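Tryptophan halogenase superfamily (Brevundimonas sp. BAL3, PDB 6FRL) is a flavin-dependent halogenase that prefers bromination over chlorination, probably acting on aromatic substrates. Local coordinates at residues K40-E45 and G184-D189; S194-P199 and A206-D211. All blocks are in the same frame, centred on the assembly; numbering follows the deposited sequence.

Contact 1: K40-E45 and G184-D189; sequences KITVVE and GCARID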
loop_
_atom_site.group_PDB
_atom_site.type_symbol
_atom_site.label_atom_id
_atom_site.label_comp_id
_atom_site.label_asym_id
_atom_site.label_seq_id
_atom_site.Cartn_x
_atom_site.Cartn_y
_atom_site.Cartn_z
ATOM N N LYS B 40 -15.594 7.041 29.985
ATOM C CA LYS B 40 -15.159 8.283 30.571
ATOM C C LYS B 40 -13.867 8.741 29.909
ATOM O O LYS B 40 -12.972 7.941 29.688
ATOM C CB LYS B 40 -15.042 8.184 32.093
ATOM C CG LYS B 40 -16.388 8.342 32.789
ATOM C CD LYS B 40 -16.237 8.395 34.304
ATOM C CE LYS B 40 -16.077 6.988 34.899
ATOM N NZ LYS B 40 -15.232 6.933 36.133
ATOM N N ILE B 41 -13.803 10.014 29.545
ATOM C CA ILE B 41 -12.585 10.592 29.056
ATOM C C ILE B 41 -12.318 11.835 29.884
ATOM O O ILE B 41 -13.210 12.673 30.095
ATOM C CB ILE B 41 -12.684 10.946 27.553
ATOM C CG1 ILE B 41 -13.012 9.691 26.710
ATOM C CG2 ILE B 41 -11.385 11.597 27.069
ATOM C CD1 ILE B 41 -13.455 10.008 25.299
ATOM N N THR B 42 -11.069 11.963 30.318
ATOM C CA THR B 42 -10.615 13.091 31.108
ATOM C C THR B 42 -9.207 13.504 30.648
ATOM O O THR B 42 -8.360 12.654 30.372
ATOM C CB THR B 42 -10.541 12.676 32.583
ATOM O OG1 THR B 42 -11.787 12.120 32.993
ATOM C CG2 THR B 42 -10.181 13.854 33.460
ATOM N N VAL B 43 -8.982 14.813 30.566
ATOM C CA VAL B 43 -7.680 15.414 30.307
ATOM C C VAL B 43 -7.197 16.043 31.631
ATOM O O VAL B 43 -7.990 16.623 32.364
ATOM C CB VAL B 43 -7.772 16.534 29.234
ATOM C CG1 VAL B 43 -6.459 17.316 29.118
ATOM C CG2 VAL B 43 -8.150 15.951 27.881
ATOM N N VAL B 44 -5.903 15.924 31.901
ATOM C CA VAL B 44 -5.239 16.525 33.044
ATOM C C VAL B 44 -4.097 17.415 32.543
ATOM O O VAL B 44 -3.130 16.923 32.007
ATOM C CB VAL B 44 -4.664 15.424 33.979
ATOM C CG1 VAL B 44 -3.956 16.043 35.169
ATOM C CG2 VAL B 44 -5.762 14.478 34.447
ATOM N N GLU B 45 -4.217 18.723 32.734
ATOM C CA GLU B 45 -3.204 19.703 32.297
ATOM C C GLU B 45 -3.093 20.834 33.321
ATOM O O GLU B 45 -3.939 20.931 34.214
ATOM C CB GLU B 45 -3.583 20.279 30.910
ATOM C CG GLU B 45 -4.969 20.936 30.814
ATOM C CD GLU B 45 -5.202 21.711 29.507
ATOM O OE1 GLU B 45 -4.237 22.008 28.770
ATOM O OE2 GLU B 45 -6.363 22.067 29.200
ATOM N N GLY B 184 -18.666 15.655 26.614
ATOM C CA GLY B 184 -18.596 15.045 27.930
ATOM C C GLY B 184 -17.219 14.688 28.443
ATOM O O GLY B 184 -17.104 13.841 29.312
ATOM N N CYS B 185 -16.188 15.336 27.915
ATOM C CA CYS B 185 -14.838 15.121 28.358
ATOM C C CYS B 185 -14.643 15.983 29.586
ATOM O O CYS B 185 -14.862 17.189 29.523
ATOM C CB CYS B 185 -13.818 15.489 27.254
ATOM S SG CYS B 185 -12.070 15.295 27.729
ATOM N N ALA B 186 -14.223 15.354 30.690
ATOM C CA ALA B 186 -13.818 16.060 31.937
ATOM C C ALA B 186 -12.475 16.751 31.787
ATOM O O ALA B 186 -11.623 16.297 31.034
ATOM C CB ALA B 186 -13.759 15.072 33.122
ATOM N N ARG B 187 -12.278 17.826 32.535
ATOM C CA ARG B 187 -11.012 18.572 32.523
ATOM C C ARG B 187 -10.609 18.876 33.961
ATOM O O ARG B 187 -11.441 19.296 34.754
ATOM C CB ARG B 187 -11.130 19.876 31.714
ATOM C CG ARG B 187 -9.833 20.701 31.761
ATOM C CD ARG B 187 -9.876 21.923 30.884
ATOM N NE ARG B 187 -8.671 22.748 31.025
ATOM C CZ ARG B 187 -8.445 23.659 31.980
ATOM N NH1 ARG B 187 -9.327 23.878 32.952
ATOM N NH2 ARG B 187 -7.305 24.349 31.972
ATOM N N ILE B 188 -9.335 18.651 34.282
ATOM C CA ILE B 188 -8.807 18.839 35.611
ATOM C C ILE B 188 -7.568 19.692 35.500
ATOM O O ILE B 188 -6.564 19.250 34.940
ATOM C CB ILE B 188 -8.427 17.504 36.266
ATOM C CG1 ILE B 188 -9.678 16.651 36.500
ATOM C CG2 ILE B 188 -7.679 17.757 37.582
ATOM C CD1 ILE B 188 -9.398 15.236 36.997
ATOM N N ASP B 189 -7.636 20.898 36.061
ATOM C CA ASP B 189 -6.503 21.818 36.113
ATOM C C ASP B 189 -5.723 21.501 37.377
ATOM O O ASP B 189 -6.220 21.715 38.473
ATOM C CB ASP B 189 -7.006 23.260 36.112
ATOM C CG ASP B 189 -5.900 24.277 35.867
ATOM O OD1 ASP B 189 -4.678 23.973 35.998
ATOM O OD2 ASP B 189 -6.276 25.425 35.544
HETATM O O HOH W 1 -16.182 11.638 30.560
#
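Glu45 OE2 takes two hydrogen bonds, from Arg187 NE at 3.0 Å and from Trp24 NE1 of helix 20-33. The Arg187 bond is nearly straight, 169° at the hydrogen, and doubles as a salt bridge. It lies close to the guanidinium plane, at the edge, and meets OE2 on the anti side, somewhat out of the carboxylate plane; the two planes are 74° apart. CG anti to the backbone N (chi1 177°) and an extended chain carry Arg187 NE out to the carboxylate, and the two side chains cross at about a right angle. Asp189 OD2 extends the network through a long 3.9 Å contact with Arg187 NH2.

The charged pair sits on two parallel strands, 186-189 at the edge of the Rossmann-type sheet and 40-45 next to it, the latter also bonded to strand 13-17. The backbone bonds alternate in direction: Ala186 N to Ile41 O at 2.9 Å, Val43 N to Ala186 O, Ile188 N to Val43 O, and a longer Glu45 N to Ile188 O at 3.3 Å. On the face of Val43 and Glu45, the sulfur of Cys185 sits 3.8 Å from Ile41 CG2 and 4.0 Å from Val43 CG2, with helix 20-33 packed against all three side chains. On the face of Thr42 and Val44, Thr42 OG1 lies 3.6 Å from Ala186 CB while its CG2 meets Ile188 CD1. Where the strands begin to pair, one water accepts from Ile41 N and donates to Gly184 O at 2.7 Å; Gly184, with positive phi, closes helix 169-182 in a Schellman motif.

Contact 2: S194-P199 and A206-D211; sequences SVELRP and ALTLDD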
loop_
_atom_site.group_PDB
_atom_site.type_symbol
_atom_site.label_atom_id
_atom_site.label_comp_id
_atom_site.label_asym_id
_atom_site.label_seq_id
_atom_site.Cartn_x
_atom_site.Cartn_y
_atom_site.Cartn_z
ATOM N N SER B 194 2.893 12.556 41.263
ATOM C CA SER B 194 3.400 11.212 41.028
ATOM C C SER B 194 2.466 10.328 40.168
ATOM O O SER B 194 1.250 10.535 40.097
ATOM C CB SER B 194 3.642 10.504 42.367
ATOM O OG SER B 194 2.430 10.274 43.076
ATOM N N VAL B 195 3.074 9.303 39.578
ATOM C CA VAL B 195 2.375 8.231 38.883
ATOM C C VAL B 195 2.479 6.957 39.713
ATOM O O VAL B 195 3.571 6.564 40.081
ATOM C CB VAL B 195 3.004 7.977 37.493
ATOM C CG1 VAL B 195 2.162 6.981 36.709
ATOM C CG2 VAL B 195 3.099 9.284 36.722
ATOM N N GLU B 196 1.349 6.310 39.958
ATOM C CA GLU B 196 1.245 5.124 40.777
ATOM C C GLU B 196 1.016 3.883 39.909
ATOM O O GLU B 196 0.109 3.860 39.058
ATOM C CB GLU B 196 0.073 5.238 41.780
ATOM C CG GLU B 196 -0.126 6.607 42.451
ATOM C CD GLU B 196 1.105 7.168 43.119
ATOM O OE1 GLU B 196 1.925 6.359 43.609
ATOM O OE2 GLU B 196 1.264 8.415 43.156
ATOM N N LEU B 197 1.825 2.847 40.160
ATOM C CA LEU B 197 1.818 1.631 39.366
ATOM C C LEU B 197 1.221 0.498 40.185
ATOM O O LEU B 197 1.387 0.453 41.378
ATOM C CB LEU B 197 3.232 1.282 38.902
ATOM C CG LEU B 197 4.016 2.432 38.258
ATOM C CD1 LEU B 197 5.467 2.052 38.011
ATOM C CD2 LEU B 197 3.336 2.895 36.972
ATOM N N ARG B 198 0.502 -0.391 39.524
ATOM C CA ARG B 198 -0.261 -1.408 40.191
ATOM C C ARG B 198 0.622 -2.669 40.420
ATOM O O ARG B 198 1.465 -3.016 39.575
ATOM C CB ARG B 198 -1.590 -1.615 39.470
ATOM C CG ARG B 198 -1.796 -2.837 38.636
ATOM C CD ARG B 198 -3.134 -2.617 37.887
ATOM N NE ARG B 198 -3.359 -3.598 36.826
ATOM C CZ ARG B 198 -4.081 -3.439 35.711
ATOM N NH1 ARG B 198 -4.144 -4.451 34.846
ATOM N NH2 ARG B 198 -4.722 -2.301 35.443
ATOM N N PRO B 199 0.428 -3.343 41.581
ATOM C CA PRO B 199 1.480 -4.236 42.082
ATOM C C PRO B 199 1.715 -5.602 41.404
ATOM O O PRO B 199 2.856 -6.102 41.455
ATOM C CB PRO B 199 1.099 -4.419 43.569
ATOM C CG PRO B 199 0.051 -3.372 43.847
ATOM C CD PRO B 199 -0.672 -3.225 42.569
ATOM N N ALA B 206 -3.021 4.996 38.609
ATOM C CA ALA B 206 -3.602 6.338 38.803
ATOM C C ALA B 206 -2.567 7.417 38.845
ATOM O O ALA B 206 -1.394 7.130 39.095
ATOM C CB ALA B 206 -4.404 6.384 40.092
ATOM N N LEU B 207 -3.005 8.654 38.610
ATOM C CA LEU B 207 -2.170 9.831 38.851
ATOM C C LEU B 207 -2.486 10.398 40.231
ATOM O O LEU B 207 -3.646 10.432 40.630
ATOM C CB LEU B 207 -2.447 10.930 37.830
ATOM C CG LEU B 207 -2.440 10.624 36.352
ATOM C CD1 LEU B 207 -2.782 11.881 35.581
ATOM C CD2 LEU B 207 -1.084 10.116 35.929
ATOM N N THR B 208 -1.453 10.851 40.939
ATOM C CA THR B 208 -1.618 11.530 42.218
ATOM C C THR B 208 -1.340 13.007 41.994
ATOM O O THR B 208 -0.230 13.393 41.588
ATOM C CB THR B 208 -0.695 10.941 43.321
ATOM O OG1 THR B 208 -1.127 9.607 43.664
ATOM C CG2 THR B 208 -0.689 11.816 44.598
ATOM N N LEU B 209 -2.347 13.837 42.267
ATOM C CA LEU B 209 -2.223 15.288 42.051
ATOM C C LEU B 209 -1.488 15.962 43.214
ATOM O O LEU B 209 -1.291 15.341 44.255
ATOM C CB LEU B 209 -3.609 15.899 41.858
ATOM C CG LEU B 209 -4.519 15.225 40.824
ATOM C CD1 LEU B 209 -5.800 16.019 40.590
ATOM C CD2 LEU B 209 -3.779 15.035 39.499
ATOM N N ASP B 210 -1.079 17.221 43.022
ATOM C CA ASP B 210 -0.496 18.074 44.102
ATOM C C ASP B 210 -1.369 18.166 45.347
ATOM O O ASP B 210 -0.854 18.092 46.445
ATOM C CB ASP B 210 -0.206 19.515 43.610
ATOM C CG ASP B 210 1.251 19.742 43.214
ATOM O OD1 ASP B 210 2.150 18.970 43.606
ATOM O OD2 ASP B 210 1.506 20.739 42.520
ATOM N N ASP B 211 -2.680 18.304 45.175
ATOM C CA ASP B 211 -3.625 18.306 46.306
ATOM C C ASP B 211 -3.949 16.916 46.912
ATOM O O ASP B 211 -4.710 16.838 47.882
ATOM C CB ASP B 211 -4.915 19.122 45.981
ATOM C CG ASP B 211 -5.809 18.480 44.923
ATOM O OD1 ASP B 211 -5.816 17.243 44.775
ATOM O OD2 ASP B 211 -6.542 19.234 44.242
#
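Glu196 folds its side chain toward Thr208 of the neighbouring strand, on one face of a beta hairpin formed by strands 192-197 and 204-209, two strands of a small three-stranded antiparallel sheet. Its CB lies 3.6 Å from Ala206 O. CG stands anti to the carbonyl carbon, beside the backbone N (chi1 -40°), and touches both Ala206 O and Thr208 OG1, the latter at 3.4 Å. The bend at chi2 (-53°) turns CD toward Thr208 OG1, and the two side chains cross obliquely. At the tip, OE2 is modelled as acceptor of the Thr208 hydroxyl, a bond that would tie the glutamate to the threonine from the facing strand. Glu196 OE2 and Ser194 OG are too close to each other in the model, however, and the positions of both are doubtful, so the details at this end of the side chain are less sure than those nearer the backbone.

Two hydrogen-bonded pairs flank one non-hydrogen-bonded pair. Ser194 and Thr208 exchange two backbone bonds, Thr208 N to Ser194 O at 2.8 Å and Ser194 N to Thr208 O at 3.2 Å, while Glu196 N gives a 3.0 Å bond to Ala206 O. The return bond, Ala206 N to Glu196 O, is weak at 3.4 Å. Between them Val195 and Leu207 face each other, their side chains on the other side of the sheet from Glu196 and Thr208. Leu207 continues onto Val15 and Val17 of strand 13-17, so this face of the hairpin packs on the Rossmann-type sheet. Across the pair itself the apolar contact is loose, with Val195 CG2 4.3 Å from Leu207 CD2.

In the fold
From the N terminus, strand 13-17 and helix 20-33 lead into strand 40-45, the first half of contact 1. The chain then makes a 138-residue excursion, ending with helix 169-182, before strand 186-189 closes contact 1 at the edge of the Rossmann-type sheet. Strand 192-197 follows almost at once, and a short loop leads into strand 204-209, which closes contact 2. The two closures are therefore in series, neither nested nor crossed, one long and one local. Their centres lie 16 Å apart, yet they meet through side chains: Ile188 CG2 packs 3.9 Å from Leu209 CD1, and Val44 CG2 4.1 Å from Leu207 CD1, seating the hairpin on the sheet.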